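Local atomic coordinates of ferrous iron uptake transporter protein B (Streptococcus thermophilus, PDB entry 3TAH), a protein that probably drives GTP-dependent uptake of ferrous iron across the cell membrane, the chain here being its cytosolic, nucleotide-binding G-protein part. Residues M3-I9 / D50-L56; G107-T111 / K157-T163; E69-R73 / D209-E213. The protein carries 1 engineered substitution. All coordinates share one frame. Residues are numbered along the deposited sequence.

Contact 1 of 3, residues M3-I9 / D50-L56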
ATOM      1  N   MET A   3       0.671  -5.530  21.525  1.00 37.12           N
ATOM      2  CA  MET A   3      -0.401  -4.912  20.761  1.00 36.05           C
ATOM      3  C   MET A   3      -0.297  -5.291  19.272  1.00 32.70           C
ATOM      4  O   MET A   3       0.810  -5.322  18.729  1.00 33.25           O
ATOM      5  CB  MET A   3      -0.285  -3.386  20.889  1.00 38.70           C
ATOM      6  CG  MET A   3      -1.513  -2.592  20.448  1.00 40.81           C
ATOM      7  SD  MET A   3      -2.673  -2.277  21.797  1.00 46.26           S
ATOM      8  CE  MET A   3      -1.785  -1.025  22.751  1.00 42.77           C
ATOM      9  N   THR A   4      -1.421  -5.586  18.614  1.00 27.53           N
ATOM     10  CA  THR A   4      -1.413  -5.711  17.143  1.00 22.55           C
ATOM     11  C   THR A   4      -1.572  -4.291  16.586  1.00 20.74           C
ATOM     12  O   THR A   4      -2.556  -3.620  16.868  1.00 19.67           O
ATOM     13  CB  THR A   4      -2.482  -6.666  16.609  1.00 22.59           C
ATOM     14  OG1 THR A   4      -2.237  -7.978  17.104  1.00 21.88           O
ATOM     15  CG2 THR A   4      -2.427  -6.756  15.083  1.00 21.08           C
ATOM     16  N   GLU A   5      -0.585  -3.833  15.819  1.00 19.32           N
ATOM     17  CA  GLU A   5      -0.578  -2.488  15.263  1.00 19.20           C
ATOM     18  C   GLU A   5      -1.070  -2.548  13.829  1.00 18.04           C
ATOM     19  O   GLU A   5      -0.434  -3.192  12.988  1.00 16.20           O
ATOM     20  CB  GLU A   5       0.835  -1.923  15.280  1.00 20.32           C
ATOM     21  CG  GLU A   5       0.895  -0.433  15.134  1.00 25.26           C
ATOM     22  CD  GLU A   5       0.435   0.296  16.382  1.00 28.81           C
ATOM     23  OE1 GLU A   5       0.182   1.508  16.291  1.00 33.68           O
ATOM     24  OE2 GLU A   5       0.327  -0.342  17.451  1.00 34.52           O
ATOM     25  N   ILE A   6      -2.186  -1.875  13.577  1.00 17.05           N
ATOM     26  CA  ILE A   6      -2.838  -1.866  12.283  1.00 17.61           C
ATOM     27  C   ILE A   6      -2.712  -0.471  11.682  1.00 16.51           C
ATOM     28  O   ILE A   6      -3.297   0.477  12.203  1.00 17.24           O
ATOM     29  CB  ILE A   6      -4.322  -2.270  12.393  1.00 17.97           C
ATOM     30  CG1 ILE A   6      -4.457  -3.662  13.027  1.00 18.70           C
ATOM     31  CG2 ILE A   6      -4.977  -2.227  11.011  1.00 19.96           C
ATOM     32  CD1 ILE A   6      -5.879  -4.161  13.234  1.00 16.29           C
ATOM     33  N   ALA A   7      -1.965  -0.354  10.582  1.00 14.55           N
ATOM     34  CA  ALA A   7      -1.802   0.921   9.887  1.00 15.23           C
ATOM     35  C   ALA A   7      -3.000   1.181   8.969  1.00 14.57           C
ATOM     36  O   ALA A   7      -3.228   0.418   8.043  1.00 16.06           O
ATOM     37  CB  ALA A   7      -0.489   0.944   9.068  1.00 15.73           C
ATOM     38  N   LEU A   8      -3.744   2.252   9.226  1.00 13.30           N
ATOM     39  CA  LEU A   8      -4.907   2.647   8.423  1.00 13.56           C
ATOM     40  C   LEU A   8      -4.472   3.689   7.393  1.00 12.61           C
ATOM     41  O   LEU A   8      -3.958   4.746   7.758  1.00 15.84           O
ATOM     42  CB  LEU A   8      -5.991   3.212   9.342  1.00 13.29           C
ATOM     43  CG  LEU A   8      -7.356   3.513   8.743  1.00 13.13           C
ATOM     44  CD1 LEU A   8      -8.072   2.216   8.449  1.00 13.45           C
ATOM     45  CD2 LEU A   8      -8.183   4.379   9.685  1.00 14.43           C
ATOM     46  N   ILE A   9      -4.668   3.405   6.106  1.00 12.84           N
ATOM     47  CA  ILE A   9      -4.269   4.329   5.062  1.00 12.90           C
ATOM     48  C   ILE A   9      -5.149   4.208   3.816  1.00 13.97           C
ATOM     49  O   ILE A   9      -5.689   3.148   3.496  1.00 15.08           O
ATOM     50  CB  ILE A   9      -2.751   4.155   4.723  1.00 15.07           C
ATOM     51  CG1 ILE A   9      -2.256   5.242   3.767  1.00 18.32           C
ATOM     52  CG2 ILE A   9      -2.472   2.780   4.157  1.00 17.72           C
ATOM     53  CD1 ILE A   9      -0.730   5.294   3.674  1.00 17.92           C
ATOM     54  N   ASP A  50      -6.812  -4.629  22.574  1.00 26.17           N
ATOM     55  CA  ASP A  50      -5.532  -5.223  22.147  1.00 26.41           C
ATOM     56  C   ASP A  50      -5.087  -4.802  20.733  1.00 24.51           C
ATOM     57  O   ASP A  50      -3.956  -5.085  20.349  1.00 25.36           O
ATOM     58  CB  ASP A  50      -5.592  -6.755  22.207  1.00 27.98           C
ATOM     59  CG  ASP A  50      -5.574  -7.291  23.627  1.00 31.73           C
ATOM     60  OD1 ASP A  50      -4.919  -6.670  24.488  1.00 34.08           O
ATOM     61  OD2 ASP A  50      -6.195  -8.345  23.879  1.00 35.62           O
ATOM     62  N   LEU A  51      -5.969  -4.161  19.961  1.00 21.76           N
ATOM     63  CA  LEU A  51      -5.653  -3.690  18.616  1.00 20.23           C
ATOM     64  C   LEU A  51      -5.481  -2.179  18.613  1.00 20.13           C
ATOM     65  O   LEU A  51      -6.352  -1.448  19.108  1.00 20.90           O
ATOM     66  CB  LEU A  51      -6.770  -4.058  17.636  1.00 19.22           C
ATOM     67  CG  LEU A  51      -7.276  -5.499  17.598  1.00 19.37           C
ATOM     68  CD1 LEU A  51      -8.370  -5.607  16.540  1.00 21.36           C
ATOM     69  CD2 LEU A  51      -6.170  -6.506  17.340  1.00 20.41           C
ATOM     70  N   GLU A  52      -4.371  -1.698  18.057  1.00 18.70           N
ATOM     71  CA  GLU A  52      -4.172  -0.258  17.917  1.00 17.96           C
ATOM     72  C   GLU A  52      -4.194   0.143  16.447  1.00 17.93           C
ATOM     73  O   GLU A  52      -3.541  -0.496  15.618  1.00 19.30           O
ATOM     74  CB  GLU A  52      -2.852   0.168  18.532  1.00 18.77           C
ATOM     75  CG  GLU A  52      -2.624   1.673  18.504  1.00 21.81           C
ATOM     76  CD  GLU A  52      -1.485   2.100  19.416  1.00 23.90           C
ATOM     77  OE1 GLU A  52      -1.699   2.946  20.308  1.00 27.71           O
ATOM     78  OE2 GLU A  52      -0.375   1.577  19.240  1.00 27.08           O
ATOM     79  N   ILE A  53      -4.937   1.198  16.142  1.00 16.87           N
ATOM     80  CA  ILE A  53      -5.004   1.754  14.798  1.00 16.80           C
ATOM     81  C   ILE A  53      -4.031   2.925  14.737  1.00 17.59           C
ATOM     82  O   ILE A  53      -4.162   3.902  15.485  1.00 18.19           O
ATOM     83  CB  ILE A  53      -6.425   2.232  14.442  1.00 15.23           C
ATOM     84  CG1 ILE A  53      -7.451   1.111  14.686  1.00 15.38           C
ATOM     85  CG2 ILE A  53      -6.490   2.737  13.025  1.00 13.99           C
ATOM     86  CD1 ILE A  53      -7.172  -0.188  13.994  1.00 14.67           C
ATOM     87  N   GLN A  54      -3.042   2.810  13.859  1.00 17.58           N
ATOM     88  CA  GLN A  54      -2.162   3.914  13.556  1.00 17.70           C
ATOM     89  C   GLN A  54      -2.735   4.562  12.314  1.00 18.35           C
ATOM     90  O   GLN A  54      -2.627   3.997  11.211  1.00 17.82           O
ATOM     91  CB  GLN A  54      -0.723   3.438  13.295  1.00 17.99           C
ATOM     92  CG  GLN A  54       0.246   4.570  12.953  1.00 19.51           C
ATOM     93  CD  GLN A  54       0.343   5.593  14.056  1.00 21.04           C
ATOM     94  OE1 GLN A  54       0.852   5.288  15.118  1.00 22.39           O
ATOM     95  NE2 GLN A  54      -0.157   6.808  13.812  1.00 19.60           N
ATOM     96  N   ASP A  55      -3.353   5.730  12.472  1.00 17.71           N
ATOM     97  CA  ASP A  55      -3.792   6.480  11.313  1.00 19.00           C
ATOM     98  C   ASP A  55      -2.534   6.957  10.585  1.00 19.48           C
ATOM     99  O   ASP A  55      -1.488   7.221  11.205  1.00 20.33           O
ATOM    100  CB  ASP A  55      -4.699   7.654  11.689  1.00 20.02           C
ATOM    101  CG  ASP A  55      -5.410   8.258  10.494  1.00 21.90           C
ATOM    102  OD1 ASP A  55      -5.927   7.503   9.643  1.00 24.06           O
ATOM    103  OD2 ASP A  55      -5.453   9.499  10.407  1.00 24.69           O
ATOM    104  N   LEU A  56      -2.638   7.021   9.265  1.00 17.86           N
ATOM    105  CA  LEU A  56      -1.584   7.559   8.426  1.00 17.41           C
ATOM    106  C   LEU A  56      -2.231   8.607   7.537  1.00 18.39           C
ATOM    107  O   LEU A  56      -3.428   8.507   7.257  1.00 17.22           O
ATOM    108  CB  LEU A  56      -0.917   6.449   7.614  1.00 17.35           C
ATOM    109  CG  LEU A  56      -0.119   5.403   8.386  1.00 17.80           C
ATOM    110  CD1 LEU A  56       0.442   4.336   7.437  1.00 17.42           C
ATOM    111  CD2 LEU A  56       1.036   6.045   9.171  1.00 18.23           C
TER
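Six backbone hydrogen bonds join Met3-Ile9 to Asp50-Leu56 as parallel neighbours in the central sheet of a P-loop GTPase. Ile6 lies at the heart of the pairing: its N donates to Glu52 O (2.8 Å) and its O accepts from Gln54 N (2.9 Å). The same alternation runs from Thr4 N to Asp50 O (3.1 Å) as far as Leu56 N to Leu8 O (3.0 Å), a weak bond. Asp55 and Leu56 begin Asp-Leu-Pro-Gly, the G3 motif, and the Asp55 carboxylate forms a salt bridge with Lys16 of the P-loop. Asp55 binds Mg2+ in another structure of this protein, though not here. Gln54 NE2 donates to Asp55 O at 3.0 Å, a partner within its own strand.

Side chains alternate between the two faces. Beta-branched Thr4, Ile6 and Ile53, well suited to strands, share one face with Leu51 and Leu8, which fill the core, Leu8 CB 3.7 Å from Ile53 CG2; it ends in the Asp55 carboxylate, Leu8 CD2 3.9 Å from Asp55 OD1. On the other, Ala7 is small enough for Leu56 CD1 to approach its CB at 3.9 Å. Nearer the exposed end, Glu5 OE2 lies 2.7 Å from Glu52 OE2.

Contact 2 of 3, residues G107-T111 / K157-T163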
ATOM      1  N   GLY A 107       5.488  -5.292   1.811  1.00 14.33           N
ATOM      2  CA  GLY A 107       5.600  -6.566   2.481  1.00 14.80           C
ATOM      3  C   GLY A 107       4.850  -6.686   3.797  1.00 15.55           C
ATOM      4  O   GLY A 107       4.940  -7.733   4.429  1.00 17.92           O
ATOM      5  N   ILE A 108       4.131  -5.644   4.220  0.50 16.11           N
ATOM      6  CA  ILE A 108       3.246  -5.740   5.379  0.50 16.41           C
ATOM      7  C   ILE A 108       1.873  -6.116   4.829  0.50 15.68           C
ATOM      8  O   ILE A 108       1.310  -5.345   4.049  0.50 15.23           O
ATOM      9  CB  ILE A 108       3.121  -4.431   6.124  0.50 16.69           C
ATOM     10  CG1 ILE A 108       4.488  -3.968   6.617  0.50 17.94           C
ATOM     11  CG2 ILE A 108       2.165  -4.599   7.296  0.50 16.52           C
ATOM     12  CD1 ILE A 108       4.427  -2.668   7.341  0.50 17.15           C
ATOM     13  N   PRO A 109       1.334  -7.289   5.212  1.00 14.95           N
ATOM     14  CA  PRO A 109       0.078  -7.770   4.595  1.00 15.40           C
ATOM     15  C   PRO A 109      -1.054  -6.760   4.617  1.00 14.00           C
ATOM     16  O   PRO A 109      -1.315  -6.148   5.662  1.00 15.06           O
ATOM     17  CB  PRO A 109      -0.272  -8.999   5.432  1.00 15.08           C
ATOM     18  CG  PRO A 109       1.057  -9.511   5.787  1.00 15.80           C
ATOM     19  CD  PRO A 109       1.849  -8.302   6.157  1.00 16.52           C
ATOM     20  N   VAL A 110      -1.685  -6.597   3.460  1.00 13.57           N
ATOM     21  CA  VAL A 110      -2.761  -5.640   3.251  1.00 14.05           C
ATOM     22  C   VAL A 110      -4.124  -6.317   3.351  1.00 13.75           C
ATOM     23  O   VAL A 110      -4.294  -7.427   2.843  1.00 13.30           O
ATOM     24  CB  VAL A 110      -2.600  -4.964   1.861  1.00 13.34           C
ATOM     25  CG1 VAL A 110      -3.834  -4.178   1.471  1.00 13.06           C
ATOM     26  CG2 VAL A 110      -1.338  -4.088   1.866  1.00 15.14           C
ATOM     27  N   THR A 111      -5.068  -5.647   4.028  1.00 12.59           N
ATOM     28  CA  THR A 111      -6.486  -6.003   4.060  1.00 12.78           C
ATOM     29  C   THR A 111      -7.224  -4.743   3.565  1.00 14.31           C
ATOM     30  O   THR A 111      -6.916  -3.638   4.011  1.00 14.08           O
ATOM     31  CB  THR A 111      -6.952  -6.371   5.473  1.00 13.88           C
ATOM     32  OG1 THR A 111      -6.313  -7.587   5.891  1.00 15.26           O
ATOM     33  CG2 THR A 111      -8.476  -6.538   5.524  1.00 14.83           C
ATOM     34  N   LYS A 157     -10.472  -9.126  10.196  1.00 18.69           N
ATOM     35  CA  LYS A 157      -9.676  -9.671   9.113  1.00 18.01           C
ATOM     36  C   LYS A 157      -8.262  -9.107   9.142  1.00 16.90           C
ATOM     37  O   LYS A 157      -7.282  -9.874   9.095  1.00 15.11           O
ATOM     38  CB  LYS A 157     -10.350  -9.386   7.770  1.00 20.02           C
ATOM     39  CG  LYS A 157      -9.685  -9.974   6.531  1.00 21.71           C
ATOM     40  CD  LYS A 157      -9.464 -11.479   6.612  1.00 26.40           C
ATOM     41  CE  LYS A 157     -10.775 -12.240   6.684  1.00 27.06           C
ATOM     42  NZ  LYS A 157     -10.537 -13.707   6.529  1.00 28.80           N
ATOM     43  N   ALA A 158      -8.155  -7.779   9.238  1.00 17.18           N
ATOM     44  CA  ALA A 158      -6.856  -7.115   9.303  1.00 17.05           C
ATOM     45  C   ALA A 158      -6.062  -7.634  10.494  1.00 18.75           C
ATOM     46  O   ALA A 158      -4.867  -7.928  10.359  1.00 18.18           O
ATOM     47  CB  ALA A 158      -7.005  -5.588   9.369  1.00 18.37           C
ATOM     48  N   ALA A 159      -6.727  -7.765  11.645  1.00 17.09           N
ATOM     49  CA  ALA A 159      -6.068  -8.268  12.863  1.00 17.92           C
ATOM     50  C   ALA A 159      -5.489  -9.680  12.732  1.00 18.96           C
ATOM     51  O   ALA A 159      -4.516  -9.988  13.437  1.00 17.59           O
ATOM     52  CB  ALA A 159      -7.010  -8.181  14.079  1.00 16.41           C
ATOM     53  N   HIS A 160      -6.059 -10.506  11.842  1.00 20.38           N
ATOM     54  CA  HIS A 160      -5.601 -11.885  11.592  1.00 23.03           C
ATOM     55  C   HIS A 160      -4.824 -12.065  10.287  1.00 21.12           C
ATOM     56  O   HIS A 160      -4.572 -13.194   9.873  1.00 21.58           O
ATOM     57  CB  HIS A 160      -6.800 -12.844  11.635  1.00 25.29           C
ATOM     58  CG  HIS A 160      -7.363 -12.998  13.011  1.00 30.22           C
ATOM     59  ND1 HIS A 160      -8.388 -12.209  13.486  1.00 33.00           N
ATOM     60  CD2 HIS A 160      -7.024 -13.828  14.027  1.00 32.38           C
ATOM     61  CE1 HIS A 160      -8.667 -12.553  14.731  1.00 34.71           C
ATOM     62  NE2 HIS A 160      -7.851 -13.530  15.086  1.00 35.53           N
ATOM     63  N   THR A 161      -4.441 -10.950   9.667  1.00 19.13           N
ATOM     64  CA  THR A 161      -3.687 -10.905   8.421  1.00 18.06           C
ATOM     65  C   THR A 161      -2.454 -10.025   8.668  1.00 17.52           C
ATOM     66  O   THR A 161      -2.417  -8.838   8.313  1.00 16.52           O
ATOM     67  CB  THR A 161      -4.551 -10.353   7.278  1.00 17.12           C
ATOM     68  OG1 THR A 161      -5.782 -11.082   7.206  1.00 16.13           O
ATOM     69  CG2 THR A 161      -3.807 -10.456   5.931  1.00 17.04           C
ATOM     70  N   THR A 162      -1.447 -10.626   9.293  1.00 16.91           N
ATOM     71  CA  THR A 162      -0.281  -9.895   9.772  1.00 16.98           C
ATOM     72  C   THR A 162       1.049 -10.450   9.281  1.00 16.45           C
ATOM     73  O   THR A 162       1.105 -11.519   8.669  1.00 17.25           O
ATOM     74  CB  THR A 162      -0.245  -9.889  11.319  1.00 16.80           C
ATOM     75  OG1 THR A 162       0.127 -11.198  11.782  1.00 17.85           O
ATOM     76  CG2 THR A 162      -1.597  -9.464  11.907  1.00 18.66           C
ATOM     77  N   THR A 163       2.118  -9.702   9.560  1.00 17.86           N
ATOM     78  CA  THR A 163       3.484 -10.129   9.258  1.00 19.30           C
ATOM     79  C   THR A 163       3.813 -11.468   9.967  1.00 21.37           C
ATOM     80  O   THR A 163       4.680 -12.214   9.511  1.00 22.53           O
ATOM     81  CB  THR A 163       4.516  -9.047   9.650  1.00 19.86           C
ATOM     82  OG1 THR A 163       4.385  -8.745  11.045  1.00 21.85           O
ATOM     83  CG2 THR A 163       4.317  -7.756   8.841  1.00 18.98           C
TER
HETATM   84  O   HOH W   1      -3.753  -6.944   6.849  1.00 16.48           O
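Pro109 lays its ring over the carbonyls of Thr161 and Thr162 and the methyl of Thr163: CB is 3.6 Å from Thr161 O, CG 3.5 Å from Thr162 O, and CD 3.7 Å from Thr163 CG2. A proline suits this place because its rigid apolar ring packs on the loop and it has no N-H needing a partner. Its carbonyl bonds with Ile84 in the sheet and also faces a water between the segments, which lies within hydrogen-bonding distance of Pro109 O (2.8 Å), Thr161 O (2.7 Å) and Thr111 OG1 (2.8 Å), with more acceptors around it than its two protons can serve.

The setting is the end of a beta-alpha-beta crossover in the GTPase domain: strand 83-89 leads into helix 93-105, and the chain returns through Gly107 to strand 110-115, parallel and adjacent. Gly107 has a phi of 84°, where a CB would be jammed against the preceding carbonyl oxygen. At the facing end of helix 151-159, Thr161 OG1 donates to Lys157 O (2.7 Å) and Thr161 N to Ala158 O (3.1 Å), so Thr161 folds back on the last turn and gives its carbonyls added partners. Thr111 points toward this end; its OG1 lies 3.5 Å from Ala158 CA, and the small Ala158 side chain lets the two CB atoms come within 4.0 Å. Val110 points away and packs on Leu103 and Ile104 of helix 93-105.

Contact 3 of 3, residues E69-R73 / D209-E213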
ATOM      1  N   GLU A  69       3.339  11.849   2.343  0.50 18.06           N
ATOM      2  CA  GLU A  69       3.789  10.630   1.676  0.50 17.84           C
ATOM      3  C   GLU A  69       5.045  10.053   2.326  0.50 18.08           C
ATOM      4  O   GLU A  69       5.182   8.836   2.460  0.50 16.41           O
ATOM      5  CB  GLU A  69       4.086  10.916   0.211  0.50 17.79           C
ATOM      6  CG  GLU A  69       2.861  11.143  -0.635  0.50 17.45           C
ATOM      7  CD  GLU A  69       3.233  11.695  -1.982  0.50 17.65           C
ATOM      8  OE1 GLU A  69       3.183  10.943  -2.976  0.50 19.06           O
ATOM      9  OE2 GLU A  69       3.596  12.880  -2.036  0.50 17.57           O
ATOM     10  N   LYS A  70       5.959  10.930   2.735  1.00 18.81           N
ATOM     11  CA  LYS A  70       7.198  10.487   3.391  1.00 18.93           C
ATOM     12  C   LYS A  70       6.905   9.861   4.756  1.00 16.64           C
ATOM     13  O   LYS A  70       7.466   8.827   5.100  1.00 14.90           O
ATOM     14  CB  LYS A  70       8.219  11.633   3.512  1.00 20.08           C
ATOM     15  CG  LYS A  70       9.572  11.154   4.030  1.00 23.31           C
ATOM     16  CD  LYS A  70      10.667  12.222   3.968  1.00 24.10           C
ATOM     17  CE  LYS A  70      11.996  11.660   4.438  1.00 23.46           C
ATOM     18  NZ  LYS A  70      11.982  11.284   5.876  1.00 21.58           N
ATOM     19  N   VAL A  71       6.031  10.492   5.535  1.00 15.93           N
ATOM     20  CA  VAL A  71       5.634   9.932   6.826  1.00 16.02           C
ATOM     21  C   VAL A  71       5.055   8.526   6.647  1.00 15.41           C
ATOM     22  O   VAL A  71       5.439   7.603   7.370  1.00 15.30           O
ATOM     23  CB  VAL A  71       4.654  10.873   7.586  1.00 17.01           C
ATOM     24  CG1 VAL A  71       3.750  10.116   8.593  1.00 17.13           C
ATOM     25  CG2 VAL A  71       5.473  11.969   8.276  1.00 15.89           C
ATOM     26  N   ALA A  72       4.164   8.364   5.677  1.00 14.53           N
ATOM     27  CA  ALA A  72       3.526   7.058   5.455  1.00 15.53           C
ATOM     28  C   ALA A  72       4.576   6.011   5.082  1.00 15.37           C
ATOM     29  O   ALA A  72       4.625   4.921   5.662  1.00 13.77           O
ATOM     30  CB  ALA A  72       2.447   7.149   4.397  1.00 14.25           C
ATOM     31  N   ARG A  73       5.430   6.345   4.119  1.00 15.97           N
ATOM     32  CA  ARG A  73       6.472   5.422   3.677  1.00 15.67           C
ATOM     33  C   ARG A  73       7.413   4.993   4.805  1.00 16.00           C
ATOM     34  O   ARG A  73       7.618   3.790   5.014  1.00 14.74           O
ATOM     35  CB  ARG A  73       7.292   6.043   2.547  1.00 16.93           C
ATOM     36  CG  ARG A  73       8.302   5.095   1.957  1.00 16.15           C
ATOM     37  CD  ARG A  73       9.370   5.811   1.187  1.00 14.07           C
ATOM     38  NE  ARG A  73       8.875   6.432  -0.036  1.00 17.14           N
ATOM     39  CZ  ARG A  73       9.639   6.816  -1.058  1.00 16.24           C
ATOM     40  NH1 ARG A  73      10.962   6.646  -1.023  1.00 16.43           N
ATOM     41  NH2 ARG A  73       9.079   7.375  -2.123  1.00 15.38           N
ATOM     42  N   ASP A 209      13.810   6.871  -7.508  1.00 15.34           N
ATOM     43  CA  ASP A 209      13.310   7.546  -6.335  1.00 15.21           C
ATOM     44  C   ASP A 209      14.458   8.187  -5.556  1.00 14.81           C
ATOM     45  O   ASP A 209      15.356   7.503  -5.075  1.00 14.48           O
ATOM     46  CB  ASP A 209      12.571   6.555  -5.446  1.00 15.04           C
ATOM     47  CG  ASP A 209      11.880   7.235  -4.296  1.00 15.66           C
ATOM     48  OD1 ASP A 209      10.719   7.662  -4.475  1.00 17.60           O
ATOM     49  OD2 ASP A 209      12.505   7.341  -3.217  1.00 15.56           O
ATOM     50  N   SER A 210      14.421   9.502  -5.434  1.00 16.63           N
ATOM     51  CA  SER A 210      15.524  10.249  -4.833  1.00 17.18           C
ATOM     52  C   SER A 210      15.715   9.961  -3.339  1.00 17.46           C
ATOM     53  O   SER A 210      16.832  10.022  -2.855  1.00 17.40           O
ATOM     54  CB  SER A 210      15.347  11.751  -5.103  1.00 17.68           C
ATOM     55  OG  SER A 210      14.103  12.192  -4.626  1.00 19.03           O
ATOM     56  N   LEU A 211      14.641   9.640  -2.617  1.00 17.21           N
ATOM     57  CA  LEU A 211      14.745   9.304  -1.188  1.00 16.66           C
ATOM     58  C   LEU A 211      15.449   7.976  -0.941  1.00 16.31           C
ATOM     59  O   LEU A 211      16.311   7.879  -0.070  1.00 16.81           O
ATOM     60  CB  LEU A 211      13.370   9.273  -0.518  1.00 17.59           C
ATOM     61  CG  LEU A 211      12.660  10.593  -0.232  1.00 20.22           C
ATOM     62  CD1 LEU A 211      11.224  10.312   0.200  1.00 21.56           C
ATOM     63  CD2 LEU A 211      13.413  11.380   0.833  1.00 19.13           C
ATOM     64  N   VAL A 212      15.075   6.950  -1.705  1.00 15.93           N
ATOM     65  CA  VAL A 212      15.708   5.633  -1.577  1.00 15.24           C
ATOM     66  C   VAL A 212      17.173   5.737  -1.989  1.00 15.07           C
ATOM     67  O   VAL A 212      18.048   5.183  -1.312  1.00 15.41           O
ATOM     68  CB  VAL A 212      14.942   4.537  -2.351  1.00 15.23           C
ATOM     69  CG1 VAL A 212      15.775   3.274  -2.509  1.00 17.23           C
ATOM     70  CG2 VAL A 212      13.604   4.222  -1.646  1.00 14.79           C
ATOM     71  N   GLU A 213      17.452   6.468  -3.067  1.00 16.52           N
ATOM     72  CA  GLU A 213      18.845   6.620  -3.538  1.00 18.08           C
ATOM     73  C   GLU A 213      19.740   7.300  -2.505  1.00 18.95           C
ATOM     74  O   GLU A 213      20.889   6.908  -2.306  1.00 19.41           O
ATOM     75  CB  GLU A 213      18.883   7.410  -4.841  1.00 17.90           C
ATOM     76  CG  GLU A 213      18.321   6.626  -5.997  1.00 16.05           C
ATOM     77  CD  GLU A 213      18.165   7.422  -7.258  1.00 14.27           C
ATOM     78  OE1 GLU A 213      18.234   8.665  -7.221  1.00 16.64           O
ATOM     79  OE2 GLU A 213      17.957   6.799  -8.313  1.00 16.29           O
TER
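Arg73 reaches across from helix 67-77 with chi1 and chi2 both t, then bends at chi3 (m) so that its guanidinium meets the Asp209 carboxylate end-on. The result is a bidentate salt bridge: NH1 to Asp209 OD2 at 2.8 Å and NH2 to Asp209 OD1 at 2.9 Å, both bonds nearly straight. Asp209 has a second task. It is the N-cap of helix 210-215, and with chi1 t its OD2 also accepts from Val212 N at 3.0 Å. An aspartate is well suited here, short enough to turn back on the first helical turn and charged to pair with arginine.

Leu211 (m, t) lies over one face of the guanidinium with CD1, while its CD2 comes 3.9 Å from Lys70 CE. The lysine chain is extended through three t angles, offering its methylenes to the leucine before chi4 (m) turns the amine to a salt bridge with Asp74. Thus the contact joins the GTPase domain to the helical domain characteristic of FeoB. Helix 198-206 flanks it through Phe200 and Lys204, which touch Arg73, and the loop before helix 67-77 supplies Met62 O as another acceptor for Arg73 NH2.

How the contacts relate
From the N terminus, contact 1 closes first: strand 4-10 is joined by strand 51-55 after a loop holding the P-loop, helix 16-24 and two further strands. Helix 67-77 then opens contact 3, which closes only at residues 209-213, in the helical domain. Contact 2 is nested wholly within that long loop, tying strand 110-115 to the end of helix 151-159; no loops cross. Contacts 1 and 2 share the central sheet and touch, Leu51 CD2 being 3.8 Å from Ala159 CB. Ile9 CD1, 3.7 Å from Ala72 CB, links contact 1 to contact 3. Contacts 2 and 3 remain apart, their nearest atoms about 8 Å from each other.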